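Local coordinates for metallo-beta-lactamase FIM-1 (Pseudomonas aeruginosa, PDB 6V3Q), which is a class B (zinc-dependent) beta-lactamase that probably hydrolyses beta-lactams to substituted beta-amino acids, at residues H134-F139 with I150-P155; V8-T13 with T59-E64. One frame throughout, in Å; residues are numbered along the deposited sequence.

Contact 1: residues H134-F139 with I150-P155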
loop_
_atom_site.group_PDB
_atom_site.type_symbol
_atom_site.label_atom_id
_atom_site.label_comp_id
_atom_site.label_asym_id
_atom_site.label_seq_id
_atom_site.Cartn_x
_atom_site.Cartn_y
_atom_site.Cartn_z
ATOM N N HIS A 134 15.201 -26.886 15.346
ATOM C CA HIS A 134 14.322 -27.151 16.475
ATOM C C HIS A 134 14.420 -26.007 17.483
ATOM O O HIS A 134 15.523 -25.519 17.757
ATOM C CB HIS A 134 14.700 -28.484 17.131
ATOM C CG HIS A 134 13.683 -28.993 18.106
ATOM N ND1 HIS A 134 13.727 -28.695 19.451
ATOM C CD2 HIS A 134 12.597 -29.780 17.930
ATOM C CE1 HIS A 134 12.711 -29.277 20.062
ATOM N NE2 HIS A 134 12.010 -29.941 19.162
ATOM N N PRO A 135 13.297 -25.555 18.067
ATOM C CA PRO A 135 11.970 -26.182 18.059
ATOM C C PRO A 135 11.097 -25.914 16.834
ATOM O O PRO A 135 9.959 -26.376 16.825
ATOM C CB PRO A 135 11.307 -25.585 19.303
ATOM C CG PRO A 135 12.027 -24.278 19.562
ATOM C CD PRO A 135 13.254 -24.221 18.688
ATOM N N LEU A 136 11.600 -25.202 15.828
ATOM C CA LEU A 136 10.839 -25.066 14.594
ATOM C C LEU A 136 10.720 -26.426 13.915
ATOM O O LEU A 136 11.668 -27.215 13.898
ATOM C CB LEU A 136 11.499 -24.072 13.629
ATOM C CG LEU A 136 11.996 -22.678 14.014
ATOM C CD1 LEU A 136 12.379 -21.893 12.758
ATOM C CD2 LEU A 136 10.990 -21.891 14.836
ATOM N N VAL A 137 9.543 -26.705 13.368
ATOM C CA VAL A 137 9.379 -27.773 12.391
ATOM C C VAL A 137 9.230 -27.113 11.029
ATOM O O VAL A 137 8.270 -26.371 10.789
ATOM C CB VAL A 137 8.178 -28.678 12.710
ATOM C CG1 VAL A 137 7.942 -29.657 11.565
ATOM C CG2 VAL A 137 8.417 -29.440 14.004
ATOM N N ILE A 138 10.198 -27.349 10.153
ATOM C CA ILE A 138 10.151 -26.838 8.791
ATOM C C ILE A 138 9.522 -27.916 7.920
ATOM O O ILE A 138 10.023 -29.044 7.857
ATOM C CB ILE A 138 11.548 -26.453 8.288
ATOM C CG1 ILE A 138 12.159 -25.377 9.194
ATOM C CG2 ILE A 138 11.473 -25.961 6.851
ATOM C CD1 ILE A 138 13.643 -25.187 9.010
ATOM N N PHE A 139 8.426 -27.570 7.254
ATOM C CA PHE A 139 7.597 -28.524 6.536
ATOM C C PHE A 139 7.467 -28.104 5.079
ATOM O O PHE A 139 7.305 -26.917 4.777
ATOM C CB PHE A 139 6.214 -28.621 7.193
ATOM C CG PHE A 139 5.284 -29.591 6.524
ATOM C CD1 PHE A 139 5.504 -30.955 6.610
ATOM C CD2 PHE A 139 4.175 -29.141 5.827
ATOM C CE1 PHE A 139 4.642 -31.854 5.996
ATOM C CE2 PHE A 139 3.312 -30.032 5.212
ATOM C CZ PHE A 139 3.546 -31.388 5.301
ATOM N N ILE A 150 7.737 -23.208 1.429
ATOM C CA ILE A 150 7.703 -24.088 2.587
ATOM C C ILE A 150 7.086 -23.311 3.745
ATOM O O ILE A 150 6.949 -22.089 3.695
ATOM C CB ILE A 150 9.104 -24.614 2.967
ATOM C CG1 ILE A 150 10.028 -23.447 3.318
ATOM C CG2 ILE A 150 9.699 -25.439 1.830
ATOM C CD1 ILE A 150 11.394 -23.872 3.797
ATOM N N VAL A 151 6.714 -24.036 4.799
ATOM C CA VAL A 151 6.122 -23.428 5.983
ATOM C C VAL A 151 6.940 -23.810 7.209
ATOM O O VAL A 151 7.729 -24.758 7.194
ATOM C CB VAL A 151 4.646 -23.830 6.172
ATOM C CG1 VAL A 151 3.845 -23.525 4.911
ATOM C CG2 VAL A 151 4.540 -25.303 6.551
ATOM N N VAL A 152 6.740 -23.050 8.285
ATOM C CA VAL A 152 7.398 -23.290 9.563
ATOM C C VAL A 152 6.326 -23.398 10.635
ATOM O O VAL A 152 5.463 -22.520 10.744
ATOM C CB VAL A 152 8.402 -22.173 9.917
ATOM C CG1 VAL A 152 8.914 -22.344 11.340
ATOM C CG2 VAL A 152 9.554 -22.162 8.929
ATOM N N GLY A 153 6.377 -24.469 11.418
ATOM C CA GLY A 153 5.452 -24.678 12.515
ATOM C C GLY A 153 6.171 -24.642 13.850
ATOM O O GLY A 153 7.348 -24.997 13.945
ATOM N N LEU A 154 5.457 -24.192 14.881
ATOM C CA LEU A 154 5.924 -24.223 16.266
ATOM C C LEU A 154 4.909 -25.044 17.055
ATOM O O LEU A 154 4.089 -24.487 17.802
ATOM C CB LEU A 154 6.095 -22.813 16.835
ATOM C CG LEU A 154 7.411 -22.088 16.523
ATOM C CD1 LEU A 154 7.329 -20.598 16.845
ATOM C CD2 LEU A 154 8.561 -22.734 17.283
ATOM N N PRO A 155 4.934 -26.373 16.910
ATOM C CA PRO A 155 3.865 -27.198 17.502
ATOM C C PRO A 155 3.773 -27.092 19.015
ATOM O O PRO A 155 2.668 -27.182 19.567
ATOM C CB PRO A 155 4.238 -28.622 17.058
ATOM C CG PRO A 155 5.133 -28.436 15.873
ATOM C CD PRO A 155 5.905 -27.186 16.162
#

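Contact 2: residues V8-T13 with T59-E64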
loop_
_atom_site.group_PDB
_atom_site.type_symbol
_atom_site.label_atom_id
_atom_site.label_comp_id
_atom_site.label_asym_id
_atom_site.label_seq_id
_atom_site.Cartn_x
_atom_site.Cartn_y
_atom_site.Cartn_z
ATOM N N VAL A 8 9.634 3.552 6.990
ATOM C CA VAL A 8 9.118 3.354 8.343
ATOM C C VAL A 8 9.910 2.236 9.014
ATOM O O VAL A 8 10.211 1.221 8.370
ATOM C CB VAL A 8 7.611 3.051 8.313
ATOM C CG1 VAL A 8 7.261 2.271 7.057
ATOM C CG2 VAL A 8 7.173 2.288 9.558
ATOM N N PRO A 9 10.282 2.382 10.286
ATOM C CA PRO A 9 11.064 1.333 10.952
ATOM C C PRO A 9 10.290 0.030 11.095
ATOM O O PRO A 9 9.059 0.010 11.177
ATOM C CB PRO A 9 11.379 1.943 12.325
ATOM C CG PRO A 9 10.375 3.036 12.509
ATOM C CD PRO A 9 10.104 3.569 11.139
ATOM N N VAL A 10 11.041 -1.072 11.126
ATOM C CA VAL A 10 10.444 -2.394 11.280
ATOM C C VAL A 10 9.844 -2.518 12.674
ATOM O O VAL A 10 10.472 -2.147 13.674
ATOM C CB VAL A 10 11.495 -3.487 11.025
ATOM C CG1 VAL A 10 10.880 -4.868 11.151
ATOM C CG2 VAL A 10 12.136 -3.300 9.654
ATOM N N THR A 11 8.621 -3.032 12.746
ATOM C CA THR A 11 7.931 -3.215 14.014
ATOM C C THR A 11 8.070 -4.654 14.491
ATOM O O THR A 11 8.085 -5.595 13.694
ATOM C CB THR A 11 6.446 -2.849 13.896
ATOM O OG1 THR A 11 5.824 -3.659 12.890
ATOM C CG2 THR A 11 6.279 -1.380 13.530
ATOM N N PHE A 12 8.168 -4.816 15.807
ATOM C CA PHE A 12 8.291 -6.120 16.442
ATOM C C PHE A 12 7.175 -6.275 17.465
ATOM O O PHE A 12 6.999 -5.410 18.330
ATOM C CB PHE A 12 9.656 -6.284 17.117
ATOM C CG PHE A 12 10.821 -6.005 16.212
ATOM C CD1 PHE A 12 11.376 -7.012 15.441
ATOM C CD2 PHE A 12 11.362 -4.732 16.134
ATOM C CE1 PHE A 12 12.445 -6.757 14.605
ATOM C CE2 PHE A 12 12.432 -4.468 15.300
ATOM C CZ PHE A 12 12.972 -5.482 14.534
ATOM N N THR A 13 6.422 -7.368 17.360
ATOM C CA THR A 13 5.307 -7.636 18.256
ATOM C C THR A 13 5.458 -9.018 18.870
ATOM O O THR A 13 5.788 -9.982 18.173
ATOM C CB THR A 13 3.960 -7.550 17.525
ATOM O OG1 THR A 13 3.921 -8.535 16.486
ATOM C CG2 THR A 13 3.762 -6.172 16.916
ATOM N N THR A 59 16.355 -5.505 6.973
ATOM C CA THR A 59 16.824 -6.717 7.637
ATOM C C THR A 59 17.920 -6.397 8.646
ATOM O O THR A 59 18.012 -7.052 9.692
ATOM C CB THR A 59 17.321 -7.733 6.603
ATOM O OG1 THR A 59 16.264 -8.039 5.683
ATOM C CG2 THR A 59 17.769 -9.021 7.280
ATOM N N ALA A 60 18.746 -5.386 8.359
ATOM C CA ALA A 60 19.765 -4.970 9.317
ATOM C C ALA A 60 19.139 -4.456 10.606
ATOM O O ALA A 60 19.720 -4.616 11.685
ATOM C CB ALA A 60 20.666 -3.902 8.697
ATOM N N GLN A 61 17.958 -3.838 10.514
ATOM C CA GLN A 61 17.238 -3.433 11.717
ATOM C C GLN A 61 16.886 -4.639 12.576
ATOM O O GLN A 61 17.013 -4.596 13.804
ATOM C CB GLN A 61 15.970 -2.666 11.340
ATOM C CG GLN A 61 16.213 -1.283 10.763
ATOM C CD GLN A 61 14.935 -0.635 10.275
ATOM O OE1 GLN A 61 13.940 -0.573 10.996
ATOM N NE2 GLN A 61 14.955 -0.154 9.038
ATOM N N ILE A 62 16.439 -5.727 11.943
ATOM C CA ILE A 62 16.054 -6.923 12.687
ATOM C C ILE A 62 17.258 -7.507 13.411
ATOM O O ILE A 62 17.169 -7.903 14.580
ATOM C CB ILE A 62 15.408 -7.950 11.739
ATOM C CG1 ILE A 62 14.179 -7.350 11.050
ATOM C CG2 ILE A 62 15.037 -9.217 12.496
ATOM C CD1 ILE A 62 13.583 -8.241 9.987
ATOM N N ILE A 63 18.404 -7.569 12.727
ATOM C CA ILE A 63 19.632 -8.056 13.351
ATOM C C ILE A 63 19.987 -7.200 14.559
ATOM O O ILE A 63 20.289 -7.713 15.644
ATOM C CB ILE A 63 20.779 -8.074 12.325
ATOM C CG1 ILE A 63 20.519 -9.113 11.234
ATOM C CG2 ILE A 63 22.116 -8.313 13.015
ATOM C CD1 ILE A 63 21.472 -9.010 10.069
ATOM N N GLU A 64 19.950 -5.877 14.388
ATOM C CA GLU A 64 20.334 -4.977 15.470
ATOM C C GLU A 64 19.350 -5.056 16.630
ATOM O O GLU A 64 19.753 -5.014 17.798
ATOM C CB GLU A 64 20.438 -3.546 14.940
ATOM C CG GLU A 64 21.672 -2.785 15.405
ATOM C CD GLU A 64 22.976 -3.387 14.898
ATOM O OE1 GLU A 64 24.046 -2.975 15.389
ATOM O OE2 GLU A 64 22.943 -4.266 14.011
HETATM O O HOH W 1 12.661 0.976 7.614
#

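Contact 1: residues H134-F139 with I150-P155
Val137 and Phe139 pair with Gly153 and Val151 as the two hydrogen-bonded rungs of an antiparallel hairpin, the axes of strands 137-139 and 151-154 passing 4.7 Å apart at 149°. Each rung carries two nearly straight bonds: Val137 N reaches Gly153 O at 2.8 Å, and Phe139 N reaches Val151 O at 2.9 Å, with the return bonds alike. Between them Ile138 faces Val152 as a non-hydrogen-bonded pair, their side chains side by side and pointing the same way. Ile138 also meets the residue just before strand 151-154, its CG2 lying 3.7 Å from Ile150 CD1. On that same face Leu136 spreads its two methyls over different partners: CD1 rests on Val152 CG1, while CD2 sits 3.5 Å from Leu154 CD2. Leu136 and Leu154 both continue onto Val41 of strand 33-43, so this face looks into the protein's interior. The opposite face carries Val137, Phe139 and Val151. Chi1 of -180° sets Phe139 CG anti to the backbone N, and the ring it carries has its edge to Val151, whose CG2 lies in the ring plane 3.9 Å from Phe139 CD2. Helix 185-195 covers this side through Arg195 and Val192. At the open end of the hairpin, away from the 140-149 loop, Val137 CG2 meets Pro155 CG at 3.9 Å, the two side chains crossing at about a right angle. Backbone bonds from Ile138 to Thr130 and from Val152 to Phe161 extend the pairing on both sides, making this hairpin the middle of the second sheet of the metallo-beta-lactamase alpha-beta/beta-alpha sandwich.

Contact 2: residues V8-T13 with T59-E64
Gln61 reaches from helix 56-68 to the backbone of Val10, joining that helix to the chain leading into strand 11-16, the outermost strand of the first sheet in the alpha-beta/beta-alpha sandwich. Val10 N donates to Gln61 OE1 at 2.9 Å, and the bond is nearly straight at the hydrogen (172°), although the donor is tilted 26° from the carboxamide carbonyl plane. The side chain gets there by running out extended beyond CG (chi2 174°). Carbons of Val10 and Pro9 also come close to OE1: Val10 CG2 at 3.5 Å and Pro9 CA at the same distance.

One helix position further on, Ile62 CG1 touches two residues of the other segment. Val10 CG1 lies 4.1 Å from it, the two side chains crossing at about a right angle, and Phe12 CE1 lies 4.0 Å from it; Ile62 CG2 also approaches Phe12 CE1. The Phe12 ring presents its edge to the helix: Ile62 CA sits near the ring plane, 3.9 Å from Phe12 CZ.

Further out, Phe12 stacks with the ring of Trp65, one turn along the same helix from Gln61, and both Phe12 and Ile62 touch His22 and Ile40 of the neighbouring strands. Backbone bonds from Thr11 to Thr23 and from Thr13 to Met21 hold strand 11-16 against strand 19-27, which helps to place Phe12, and the loop residue Val10 before the strand, against the helix. The other end of the Gln61 amide is engaged as well: its NE2 donates to a water at 2.9 Å, and that water in turn donates to Val8 O at 2.6 Å.

In the fold
Contact 2 closes before contact 1 opens along the chain, and the two do not touch: their centres are 22 Å apart and their nearest atoms about 11 Å. They belong to different sheets, contact 1 lying within the second and contact 2 fastening a helix onto the outermost strand of the first. Strand 33-43 touches both: Val41 meets Leu136 and Leu154, while Ile40 meets Phe12 and Ile62. Contact 1 is the one close to the metal site: the side chain of Ile150 is about 6 Å from that of His81, a zinc ligand, and about 12 Å from the zinc ion. Contact 2 lies away from that site.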